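Local coordinates for peroxinectin A (Dictyostelium discoideum, PDB 6ERC), which uses hydrogen peroxide to oxidise phenolic donors, iodide and thiocyanate at a covalently modified haem, at residues 75-80 against 214-219; 207-212 against 222-227; 408-413 against 421-426. All coordinates share one frame; numbering follows the deposited sequence.

Contact 1. Residues 75-80 against 214-219; sequences WGQFLI and GNENPG. With HEM (protoporphyrin IX containing Fe), chain F.
The side-chain amide of Gln-77 meets Glu-216 and Asn-217 beside the haem, offering its nitrogen to Glu-216 and its oxygen to Asn-217. Its OE1 receives a weak bond from Asn-217 ND2 at 2.9 Å, while its NE2 makes a long, weak but nearly straight one, 3.4 Å, to Glu-216 OE1. Asn-217 ND2 closes the triangle with a firmer bond of 2.7 Å to the same Glu-216 OE1, which lies in the plane of the Asn-217 amide and is met on the anti side, 31° out of the carboxylate plane. Two donors thus converge on one oxygen. The other oxygen of Glu-216, OE2, is covalently joined to the haem methyl carbon CMB at 1.5 Å, an ester link that only a carboxylate side chain could supply.

Gln-77 gets to this position as an extended chain with CG anti to the backbone N (chi1 -172°), running along the porphyrin so that OE1 comes within 3.5 Å of the meso carbon CHC. Shortening this residue to an alanine is likely to cost the Asn-217 amide and Glu-216 OE1 their partner on helix 70-80 and to open a gap beside the porphyrin. Gly-76 suits its neighbouring site because a CB there would run into the haem vinyl carbon CBC. On the other side, Asn-217 is the N-cap of helix 218-241: its OD1 accepts the backbone N of Leu-220, which holds its amide with ND2 turned to Glu-216 and Gln-77. Backbone bonds between Glu-216 and Phe-332 further brace the ester-bearing residue.

With Gln-77 close to His-81, the predicted proton acceptor, the arrangement matches the distal haem side of animal haem peroxidases. Esterification removes the formal negative charge of Glu-216, so its OE1 probably serves simply as a neutral carbonyl acceptor.

Contact 2. Residues 207-212 against 222-227; sequences YSVGER and SIHTLL
Val-209 and His-224 make the closest apolar approach, with Val-209 CG2 standing 3.6 Å from His-224 CD2. The two side chains run at about a right angle, and the valine's CB also borders CD2, at 3.7 Å, so a compact branched residue fits against the carbon side of the imidazole. Glu-211 adds a looser touch by its aliphatic part: CB lies near the ring plane at the His-224 edge, 4.4 Å from NE2. Beyond the pair, Phe-78 of helix 70-80 meets the same imidazole edge-to-face, and Val-154 also packs on it.

In the fold, this joins the irregular chain after strand 182-184 to the first turns of helix 218-241, within the largely helical animal haem peroxidase domain.

No hydrogen bond spans the two segments; polar groups find partners elsewhere. His-224 CG is anti to the carbonyl carbon (chi1 -74°), which lays the ring back along the helix and lets ND1 bond to the backbone O of Leu-220, one turn earlier. Histidine suits the place by combining that polar tie with the apolar CD2, against which Val-209 rests. The carboxylate of Glu-211 instead forms a long, weak ion pair through OE2 with NE of Arg-213, the predicted transition-state stabiliser.

Contact 3. Residues 408-413 against 421-426; sequences QTWSDI and NRLKNA
Leu-423 comes first along helix 417-426 to touch the preceding short helix, its CB 3.6 Å from CE3 of Trp-410. The two side chains pass one another in opposite directions, the six-membered ring of the indole lying beside the leucine's CB and backbone carbonyl. Further out, Leu-423 CD1 reaches CD1 of Ile-413 at 4.2 Å; branched aliphatic groups suit this buried side, where Ile-433 also packs against both Trp-410 and Ile-413.

Lys-424, next in sequence, lays its hydrocarbon chain over one face of the indole. Its CG sits 3.7 Å from the centroid of the five-membered ring and only 11° off the normal, a clear CH-pi contact. Because the chain stays extended beyond CG, CE stays over the same face, 3.7 Å from CD1 at the rim. A lysine fits this exposed border well, its long run of methylenes sheltering the tryptophan.

Ala-426 turns to another neighbour, where its small methyl packs among Ile-51, Ile-54 and Ile-55 of helix 48-56.

Just before Trp-410 the backbone is held by Asp-412, whose OD1 accepts both Thr-409 N, at 2.7 Å, and Gln-408 N, at 3.2 Å. The whole is a short, weakly bonded helix and the helix that follows it, joined by a brief connection and packed through a tryptophan, at the surface of the largely helical peroxidase domain, away from the haem.

From the N terminus, helix 70-80 supplies the first half of contact 1, which closes a long loop of 133 residues only when the chain reaches 214-219. Before that closure, residues 207-212 have already opened contact 2, which closes over nine residues at 222-227; the two contacts therefore cross. Both use helix 218-241, and they touch directly: Phe-78 packs on Ile-223 and Leu-227, while Asn-215 OD1 probably bonds to Tyr-207 N. Together they tie helix 70-80, the haem and the preceding irregular chain to the start of that helix. Contact 3 follows in series, closing over seven residues to join helix 410-413 to helix 417-426; its centre lies about 33 Å from that of contact 1, and it is on the opposite side of the chain's centre from contact 2.

Contact 1. Residues 75-80 against 214-219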
loop_
_atom_site.group_PDB
_atom_site.type_symbol
_atom_site.label_atom_id
_atom_site.label_comp_id
_atom_site.label_asym_id
_atom_site.label_seq_id
_atom_site.Cartn_x
_atom_site.Cartn_y
_atom_site.Cartn_z
ATOM N N TRP A 75 -6.010 -2.777 5.584
ATOM C CA TRP A 75 -5.225 -3.947 5.209
ATOM C C TRP A 75 -4.584 -3.759 3.843
ATOM O O TRP A 75 -3.438 -4.173 3.628
ATOM C CB TRP A 75 -6.087 -5.206 5.211
ATOM C CG TRP A 75 -5.256 -6.432 5.025
ATOM C CD1 TRP A 75 -5.070 -7.135 3.872
ATOM C CD2 TRP A 75 -4.468 -7.085 6.024
ATOM N NE1 TRP A 75 -4.222 -8.194 4.094
ATOM C CE2 TRP A 75 -3.839 -8.183 5.409
ATOM C CE3 TRP A 75 -4.240 -6.849 7.382
ATOM C CZ2 TRP A 75 -2.996 -9.046 6.106
ATOM C CZ3 TRP A 75 -3.403 -7.707 8.072
ATOM C CH2 TRP A 75 -2.791 -8.791 7.433
ATOM N N GLY A 76 -5.312 -3.152 2.905
ATOM C CA GLY A 76 -4.731 -2.865 1.602
ATOM C C GLY A 76 -3.476 -2.023 1.713
ATOM O O GLY A 76 -2.450 -2.330 1.104
ATOM N N GLN A 77 -3.542 -0.949 2.500
ATOM C CA GLN A 77 -2.362 -0.121 2.715
ATOM C C GLN A 77 -1.281 -0.902 3.449
ATOM O O GLN A 77 -0.087 -0.753 3.159
ATOM C CB GLN A 77 -2.742 1.138 3.493
ATOM C CG GLN A 77 -1.625 2.160 3.603
ATOM C CD GLN A 77 -2.036 3.377 4.406
ATOM O OE1 GLN A 77 -3.163 3.457 4.902
ATOM N NE2 GLN A 77 -1.123 4.334 4.538
ATOM N N PHE A 78 -1.683 -1.740 4.406
ATOM C CA PHE A 78 -0.729 -2.609 5.086
ATOM C C PHE A 78 -0.134 -3.633 4.130
ATOM O O PHE A 78 1.042 -3.989 4.258
ATOM C CB PHE A 78 -1.416 -3.309 6.259
ATOM C CG PHE A 78 -0.498 -4.169 7.072
ATOM C CD1 PHE A 78 0.246 -3.624 8.105
ATOM C CD2 PHE A 78 -0.382 -5.521 6.810
ATOM C CE1 PHE A 78 1.089 -4.411 8.854
ATOM C CE2 PHE A 78 0.461 -6.311 7.557
ATOM C CZ PHE A 78 1.196 -5.755 8.582
ATOM N N LEU A 79 -0.922 -4.102 3.162
ATOM C CA LEU A 79 -0.441 -5.111 2.226
ATOM C C LEU A 79 0.608 -4.538 1.280
ATOM O O LEU A 79 1.639 -5.171 1.031
ATOM C CB LEU A 79 -1.617 -5.690 1.442
ATOM C CG LEU A 79 -1.293 -6.699 0.339
ATOM C CD1 LEU A 79 -0.413 -7.830 0.850
ATOM C CD2 LEU A 79 -2.587 -7.253 -0.241
ATOM N N ILE A 80 0.362 -3.344 0.729
ATOM C CA ILE A 80 1.312 -2.781 -0.227
ATOM C C ILE A 80 2.639 -2.475 0.451
ATOM O O ILE A 80 3.703 -2.590 -0.171
ATOM C CB ILE A 80 0.735 -1.525 -0.915
ATOM C CG1 ILE A 80 1.691 -1.041 -2.007
ATOM C CG2 ILE A 80 0.484 -0.411 0.089
ATOM C CD1 ILE A 80 1.738 -1.954 -3.217
ATOM N N GLY A 214 5.230 3.443 8.611
ATOM C CA GLY A 214 4.245 2.782 9.449
ATOM C C GLY A 214 3.403 3.753 10.251
ATOM O O GLY A 214 2.262 3.443 10.604
ATOM N N ASN A 215 3.943 4.933 10.547
ATOM C CA ASN A 215 3.204 5.946 11.289
ATOM C C ASN A 215 2.237 6.739 10.420
ATOM O O ASN A 215 1.581 7.647 10.941
ATOM C CB ASN A 215 4.174 6.918 11.964
ATOM C CG ASN A 215 5.047 6.245 13.005
ATOM O OD1 ASN A 215 4.713 6.216 14.190
ATOM N ND2 ASN A 215 6.178 5.705 12.565
ATOM N N GLU A 216 2.130 6.420 9.124
ATOM C CA GLU A 216 1.316 7.226 8.214
ATOM C C GLU A 216 -0.051 7.530 8.817
ATOM O O GLU A 216 -0.495 8.683 8.818
ATOM C CB GLU A 216 1.168 6.511 6.867
ATOM C CG GLU A 216 0.763 7.427 5.699
ATOM C CD GLU A 216 -0.744 7.593 5.538
ATOM O OE1 GLU A 216 -1.504 7.105 6.398
ATOM O OE2 GLU A 216 -1.168 8.214 4.537
ATOM N N ASN A 217 -0.730 6.514 9.341
ATOM C CA ASN A 217 -2.002 6.740 10.012
ATOM C C ASN A 217 -2.145 5.740 11.148
ATOM O O ASN A 217 -1.498 4.685 11.142
ATOM C CB ASN A 217 -3.187 6.626 9.044
ATOM C CG ASN A 217 -3.388 5.221 8.528
ATOM O OD1 ASN A 217 -4.065 4.411 9.160
ATOM N ND2 ASN A 217 -2.814 4.925 7.368
ATOM N N PRO A 218 -2.992 6.039 12.141
ATOM C CA PRO A 218 -3.102 5.135 13.299
ATOM C C PRO A 218 -3.674 3.776 12.947
ATOM O O PRO A 218 -3.167 2.754 13.426
ATOM C CB PRO A 218 -4.021 5.905 14.262
ATOM C CG PRO A 218 -4.049 7.325 13.745
ATOM C CD PRO A 218 -3.860 7.220 12.274
ATOM N N GLY A 219 -4.731 3.730 12.136
ATOM C CA GLY A 219 -5.275 2.449 11.724
ATOM C C GLY A 219 -4.221 1.530 11.144
ATOM O O GLY A 219 -4.306 0.309 11.292
HETATM C CHA HEM F . 1.571 5.308 -2.202
HETATM C CHB HEM F . -0.512 7.843 1.350
HETATM C CHC HEM F . -4.019 4.486 1.661
HETATM C CHD HEM F . -2.052 2.088 -2.059
HETATM C C1A HEM F . 1.274 6.310 -1.312
HETATM C C2A HEM F . 1.967 7.570 -1.199
HETATM C C3A HEM F . 1.396 8.279 -0.221
HETATM C C4A HEM F . 0.320 7.481 0.321
HETATM C CMA HEM F . 1.798 9.688 0.266
HETATM C CAA HEM F . 3.149 7.992 -2.087
HETATM C CBA HEM F . 2.657 9.139 -2.958
HETATM C CGA HEM F . 3.500 9.236 -4.203
HETATM O O1A HEM F . 3.495 8.277 -5.017
HETATM O O2A HEM F . 4.171 10.282 -4.389
HETATM C C1B HEM F . -1.623 7.140 1.747
HETATM C C2B HEM F . -2.497 7.521 2.829
HETATM C C3B HEM F . -3.466 6.595 2.925
HETATM C C4B HEM F . -3.234 5.599 1.898
HETATM C CMB HEM F . -2.266 8.788 3.677
HETATM C CAB HEM F . -4.662 6.517 3.903
HETATM C CBB HEM F . -4.938 7.470 4.800
HETATM C C1C HEM F . -3.806 3.544 0.678
HETATM C C2C HEM F . -4.631 2.380 0.406
HETATM C C3C HEM F . -4.078 1.713 -0.630
HETATM C C4C HEM F . -2.896 2.445 -1.029
HETATM C CMC HEM F . -5.902 2.073 1.227
HETATM C CAC HEM F . -4.479 0.415 -1.380
HETATM C CBC HEM F . -5.532 -0.357 -1.102
HETATM C C1D HEM F . -0.881 2.725 -2.390
HETATM C C2D HEM F . 0.086 2.269 -3.361
HETATM C C3D HEM F . 1.074 3.167 -3.401
HETATM C C4D HEM F . 0.782 4.210 -2.449
HETATM C CMD HEM F . -0.052 0.985 -4.205
HETATM C CAD HEM F . 2.350 3.128 -4.260
HETATM C CBD HEM F . 3.294 2.171 -3.539
HETATM C CGD HEM F . 4.733 2.597 -3.702
HETATM O O1D HEM F . 5.194 3.455 -2.906
HETATM O O2D HEM F . 5.431 2.085 -4.613
HETATM N NA HEM F . 0.273 6.288 -0.367
HETATM N NB HEM F . -2.099 5.965 1.200
HETATM N NC HEM F . -2.758 3.548 -0.216
HETATM N ND HEM F . -0.423 3.911 -1.852
HETATM FE FE HEM F . -1.221 4.894 -0.309
#

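Contact 2. Residues 207-212 against 222-227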
loop_
_atom_site.group_PDB
_atom_site.type_symbol
_atom_site.label_atom_id
_atom_site.label_comp_id
_atom_site.label_asym_id
_atom_site.label_seq_id
_atom_site.Cartn_x
_atom_site.Cartn_y
_atom_site.Cartn_z
ATOM N N TYR A 207 6.455 5.717 16.547
ATOM C CA TYR A 207 6.709 4.318 16.852
ATOM C C TYR A 207 7.676 3.725 15.837
ATOM O O TYR A 207 7.623 4.045 14.647
ATOM C CB TYR A 207 5.399 3.531 16.867
ATOM C CG TYR A 207 4.472 3.940 17.992
ATOM C CD1 TYR A 207 4.647 3.442 19.277
ATOM C CD2 TYR A 207 3.426 4.831 17.768
ATOM C CE1 TYR A 207 3.808 3.814 20.307
ATOM C CE2 TYR A 207 2.580 5.209 18.794
ATOM C CZ TYR A 207 2.777 4.696 20.063
ATOM O OH TYR A 207 1.940 5.068 21.088
ATOM N N SER A 208 8.568 2.863 16.319
ATOM C CA SER A 208 9.603 2.247 15.494
ATOM C C SER A 208 9.140 0.854 15.072
ATOM O O SER A 208 9.102 -0.070 15.893
ATOM C CB SER A 208 10.923 2.182 16.260
ATOM O OG SER A 208 11.302 3.469 16.720
ATOM N N VAL A 209 8.793 0.707 13.792
ATOM C CA VAL A 209 8.346 -0.560 13.231
ATOM C C VAL A 209 9.143 -0.847 11.961
ATOM O O VAL A 209 9.874 0.001 11.449
ATOM C CB VAL A 209 6.831 -0.570 12.935
ATOM C CG1 VAL A 209 6.036 -0.444 14.233
ATOM C CG2 VAL A 209 6.462 0.546 11.959
ATOM N N GLY A 210 8.973 -2.065 11.446
ATOM C CA GLY A 210 9.789 -2.556 10.347
ATOM C C GLY A 210 9.612 -1.824 9.031
ATOM O O GLY A 210 10.355 -2.109 8.086
ATOM N N GLU A 211 8.658 -0.899 8.940
ATOM C CA GLU A 211 8.373 -0.194 7.696
ATOM C C GLU A 211 8.401 1.307 7.948
ATOM O O GLU A 211 7.704 1.800 8.842
ATOM C CB GLU A 211 7.017 -0.628 7.132
ATOM C CG GLU A 211 7.014 -0.846 5.624
ATOM C CD GLU A 211 6.791 0.438 4.855
ATOM O OE1 GLU A 211 6.005 1.276 5.341
ATOM O OE2 GLU A 211 7.398 0.613 3.776
ATOM N N ARG A 212 9.200 2.027 7.151
ATOM C CA ARG A 212 9.443 3.450 7.389
ATOM C C ARG A 212 8.143 4.224 7.579
ATOM O O ARG A 212 8.002 5.005 8.528
ATOM C CB ARG A 212 10.235 4.051 6.222
ATOM C CG ARG A 212 11.624 3.467 6.012
ATOM C CD ARG A 212 12.315 4.119 4.813
ATOM N NE ARG A 212 12.656 5.521 5.063
ATOM C CZ ARG A 212 13.853 5.964 5.443
ATOM N NH1 ARG A 212 14.865 5.126 5.624
ATOM N NH2 ARG A 212 14.044 7.262 5.641
ATOM N N SER A 222 -2.239 0.370 14.170
ATOM C CA SER A 222 -2.996 -0.620 14.924
ATOM C C SER A 222 -2.768 -2.020 14.371
ATOM O O SER A 222 -2.592 -2.976 15.138
ATOM C CB SER A 222 -4.481 -0.272 14.908
ATOM O OG SER A 222 -4.734 0.872 15.701
ATOM N N ILE A 223 -2.764 -2.166 13.045
ATOM C CA ILE A 223 -2.478 -3.471 12.458
ATOM C C ILE A 223 -1.070 -3.914 12.828
ATOM O O ILE A 223 -0.841 -5.081 13.170
ATOM C CB ILE A 223 -2.686 -3.440 10.933
ATOM C CG1 ILE A 223 -4.161 -3.176 10.611
ATOM C CG2 ILE A 223 -2.230 -4.762 10.310
ATOM C CD1 ILE A 223 -4.477 -3.032 9.130
ATOM N N HIS A 224 -0.103 -2.998 12.766
ATOM C CA HIS A 224 1.243 -3.323 13.226
ATOM C C HIS A 224 1.208 -3.861 14.650
ATOM O O HIS A 224 1.832 -4.880 14.960
ATOM C CB HIS A 224 2.143 -2.090 13.151
ATOM C CG HIS A 224 2.556 -1.721 11.763
ATOM N ND1 HIS A 224 1.667 -1.252 10.820
ATOM C CD2 HIS A 224 3.768 -1.742 11.159
ATOM C CE1 HIS A 224 2.312 -1.004 9.695
ATOM N NE2 HIS A 224 3.589 -1.292 9.875
ATOM N N THR A 225 0.464 -3.187 15.527
ATOM C CA THR A 225 0.450 -3.553 16.938
ATOM C C THR A 225 -0.080 -4.968 17.137
ATOM O O THR A 225 0.535 -5.781 17.837
ATOM C CB THR A 225 -0.392 -2.545 17.723
ATOM O OG1 THR A 225 0.134 -1.228 17.527
ATOM C CG2 THR A 225 -0.387 -2.870 19.210
ATOM N N LEU A 226 -1.223 -5.284 16.527
ATOM C CA LEU A 226 -1.861 -6.569 16.791
ATOM C C LEU A 226 -0.992 -7.727 16.320
ATOM O O LEU A 226 -0.898 -8.755 17.001
ATOM C CB LEU A 226 -3.238 -6.625 16.127
ATOM C CG LEU A 226 -4.268 -5.573 16.553
ATOM C CD1 LEU A 226 -5.643 -5.928 16.001
ATOM C CD2 LEU A 226 -4.336 -5.405 18.065
ATOM N N LEU A 227 -0.344 -7.584 15.163
ATOM C CA LEU A 227 0.514 -8.659 14.679
ATOM C C LEU A 227 1.786 -8.773 15.506
ATOM O O LEU A 227 2.386 -9.852 15.572
ATOM C CB LEU A 227 0.853 -8.447 13.204
ATOM C CG LEU A 227 -0.313 -8.578 12.222
ATOM C CD1 LEU A 227 0.180 -8.412 10.789
ATOM C CD2 LEU A 227 -1.039 -9.909 12.384
#

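Contact 3. Residues 408-413 against 421-426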
loop_
_atom_site.group_PDB
_atom_site.type_symbol
_atom_site.label_atom_id
_atom_site.label_comp_id
_atom_site.label_asym_id
_atom_site.label_seq_id
_atom_site.Cartn_x
_atom_site.Cartn_y
_atom_site.Cartn_z
ATOM N N GLN A 408 -13.842 3.337 -27.546
ATOM C CA GLN A 408 -14.052 4.215 -28.688
ATOM C C GLN A 408 -14.650 5.562 -28.316
ATOM O O GLN A 408 -14.310 6.564 -28.948
ATOM C CB GLN A 408 -14.958 3.534 -29.721
ATOM C CG GLN A 408 -14.302 2.357 -30.437
ATOM C CD GLN A 408 -15.113 1.869 -31.628
ATOM O OE1 GLN A 408 -16.324 2.091 -31.705
ATOM N NE2 GLN A 408 -14.445 1.208 -32.569
ATOM N N THR A 409 -15.522 5.619 -27.312
ATOM C CA THR A 409 -16.106 6.877 -26.868
ATOM C C THR A 409 -16.157 6.898 -25.348
ATOM O O THR A 409 -15.857 5.906 -24.676
ATOM C CB THR A 409 -17.509 7.100 -27.453
ATOM O OG1 THR A 409 -18.094 8.273 -26.870
ATOM C CG2 THR A 409 -18.412 5.907 -27.191
ATOM N N TRP A 410 -16.552 8.052 -24.808
ATOM C CA TRP A 410 -16.558 8.226 -23.359
ATOM C C TRP A 410 -17.549 7.278 -22.700
ATOM O O TRP A 410 -17.296 6.769 -21.601
ATOM C CB TRP A 410 -16.889 9.675 -23.004
ATOM C CG TRP A 410 -16.098 10.687 -23.777
ATOM C CD1 TRP A 410 -16.496 11.354 -24.900
ATOM C CD2 TRP A 410 -14.771 11.150 -23.487
ATOM N NE1 TRP A 410 -15.502 12.201 -25.326
ATOM C CE2 TRP A 410 -14.433 12.095 -24.476
ATOM C CE3 TRP A 410 -13.839 10.856 -22.488
ATOM C CZ2 TRP A 410 -13.202 12.748 -24.495
ATOM C CZ3 TRP A 410 -12.616 11.507 -22.511
ATOM C CH2 TRP A 410 -12.311 12.440 -23.506
ATOM N N SER A 411 -18.681 7.022 -23.358
ATOM C CA SER A 411 -19.697 6.162 -22.767
ATOM C C SER A 411 -19.189 4.739 -22.580
ATOM O O SER A 411 -19.681 4.018 -21.704
ATOM C CB SER A 411 -20.957 6.158 -23.631
ATOM O OG SER A 411 -20.703 5.570 -24.892
ATOM N N ASP A 412 -18.216 4.309 -23.388
ATOM C CA ASP A 412 -17.672 2.967 -23.213
ATOM C C ASP A 412 -17.017 2.809 -21.849
ATOM O O ASP A 412 -16.952 1.695 -21.318
ATOM C CB ASP A 412 -16.665 2.645 -24.317
ATOM C CG ASP A 412 -17.294 2.630 -25.695
ATOM O OD1 ASP A 412 -16.889 3.455 -26.536
ATOM O OD2 ASP A 412 -18.198 1.800 -25.934
ATOM N N ILE A 413 -16.534 3.906 -21.266
ATOM C CA ILE A 413 -15.885 3.833 -19.962
ATOM C C ILE A 413 -16.921 3.792 -18.844
ATOM O O ILE A 413 -16.764 3.052 -17.867
ATOM C CB ILE A 413 -14.912 5.013 -19.789
ATOM C CG1 ILE A 413 -13.864 5.011 -20.905
ATOM C CG2 ILE A 413 -14.222 4.940 -18.430
ATOM C CD1 ILE A 413 -13.078 6.295 -21.001
ATOM N N ASN A 421 -18.515 13.927 -18.339
ATOM C CA ASN A 421 -18.213 15.345 -18.487
ATOM C C ASN A 421 -16.823 15.672 -17.956
ATOM O O ASN A 421 -16.032 16.345 -18.627
ATOM C CB ASN A 421 -19.282 16.174 -17.777
ATOM C CG ASN A 421 -20.630 16.094 -18.470
ATOM O OD1 ASN A 421 -20.831 15.277 -19.374
ATOM N ND2 ASN A 421 -21.564 16.944 -18.050
ATOM N N ARG A 422 -16.500 15.194 -16.752
ATOM C CA ARG A 422 -15.193 15.486 -16.175
ATOM C C ARG A 422 -14.065 14.932 -17.036
ATOM O O ARG A 422 -12.986 15.531 -17.105
ATOM C CB ARG A 422 -15.114 14.934 -14.752
ATOM C CG ARG A 422 -15.988 15.700 -13.770
ATOM C CD ARG A 422 -15.715 15.329 -12.322
ATOM N NE ARG A 422 -16.468 16.190 -11.411
ATOM C CZ ARG A 422 -16.130 16.444 -10.151
ATOM N NH1 ARG A 422 -15.038 15.912 -9.622
ATOM N NH2 ARG A 422 -16.886 17.248 -9.417
ATOM N N LEU A 423 -14.292 13.799 -17.703
ATOM C CA LEU A 423 -13.292 13.282 -18.632
ATOM C C LEU A 423 -13.186 14.161 -19.874
ATOM O O LEU A 423 -12.077 14.468 -20.328
ATOM C CB LEU A 423 -13.631 11.842 -19.020
ATOM C CG LEU A 423 -13.524 10.796 -17.914
ATOM C CD1 LEU A 423 -14.111 9.478 -18.387
ATOM C CD2 LEU A 423 -12.078 10.611 -17.478
ATOM N N LYS A 424 -14.328 14.570 -20.440
ATOM C CA LYS A 424 -14.305 15.491 -21.573
ATOM C C LYS A 424 -13.592 16.785 -21.210
ATOM O O LYS A 424 -12.841 17.340 -22.021
ATOM C CB LYS A 424 -15.729 15.797 -22.039
ATOM C CG LYS A 424 -16.472 14.625 -22.655
ATOM C CD LYS A 424 -17.929 14.986 -22.921
ATOM C CE LYS A 424 -18.766 13.759 -23.248
ATOM N NZ LYS A 424 -20.189 14.111 -23.523
ATOM N N ASN A 425 -13.822 17.285 -19.994
ATOM C CA ASN A 425 -13.194 18.529 -19.564
ATOM C C ASN A 425 -11.691 18.356 -19.367
ATOM O O ASN A 425 -10.911 19.264 -19.673
ATOM C CB ASN A 425 -13.852 19.014 -18.270
ATOM C CG ASN A 425 -13.446 20.428 -17.894
ATOM O OD1 ASN A 425 -12.517 20.999 -18.471
ATOM N ND2 ASN A 425 -14.140 21.000 -16.914
ATOM N N ALA A 426 -11.266 17.197 -18.857
ATOM C CA ALA A 426 -9.852 16.985 -18.561
ATOM C C ALA A 426 -9.063 16.596 -19.806
ATOM O O ALA A 426 -7.928 17.050 -19.988
ATOM C CB ALA A 426 -9.695 15.907 -17.485
#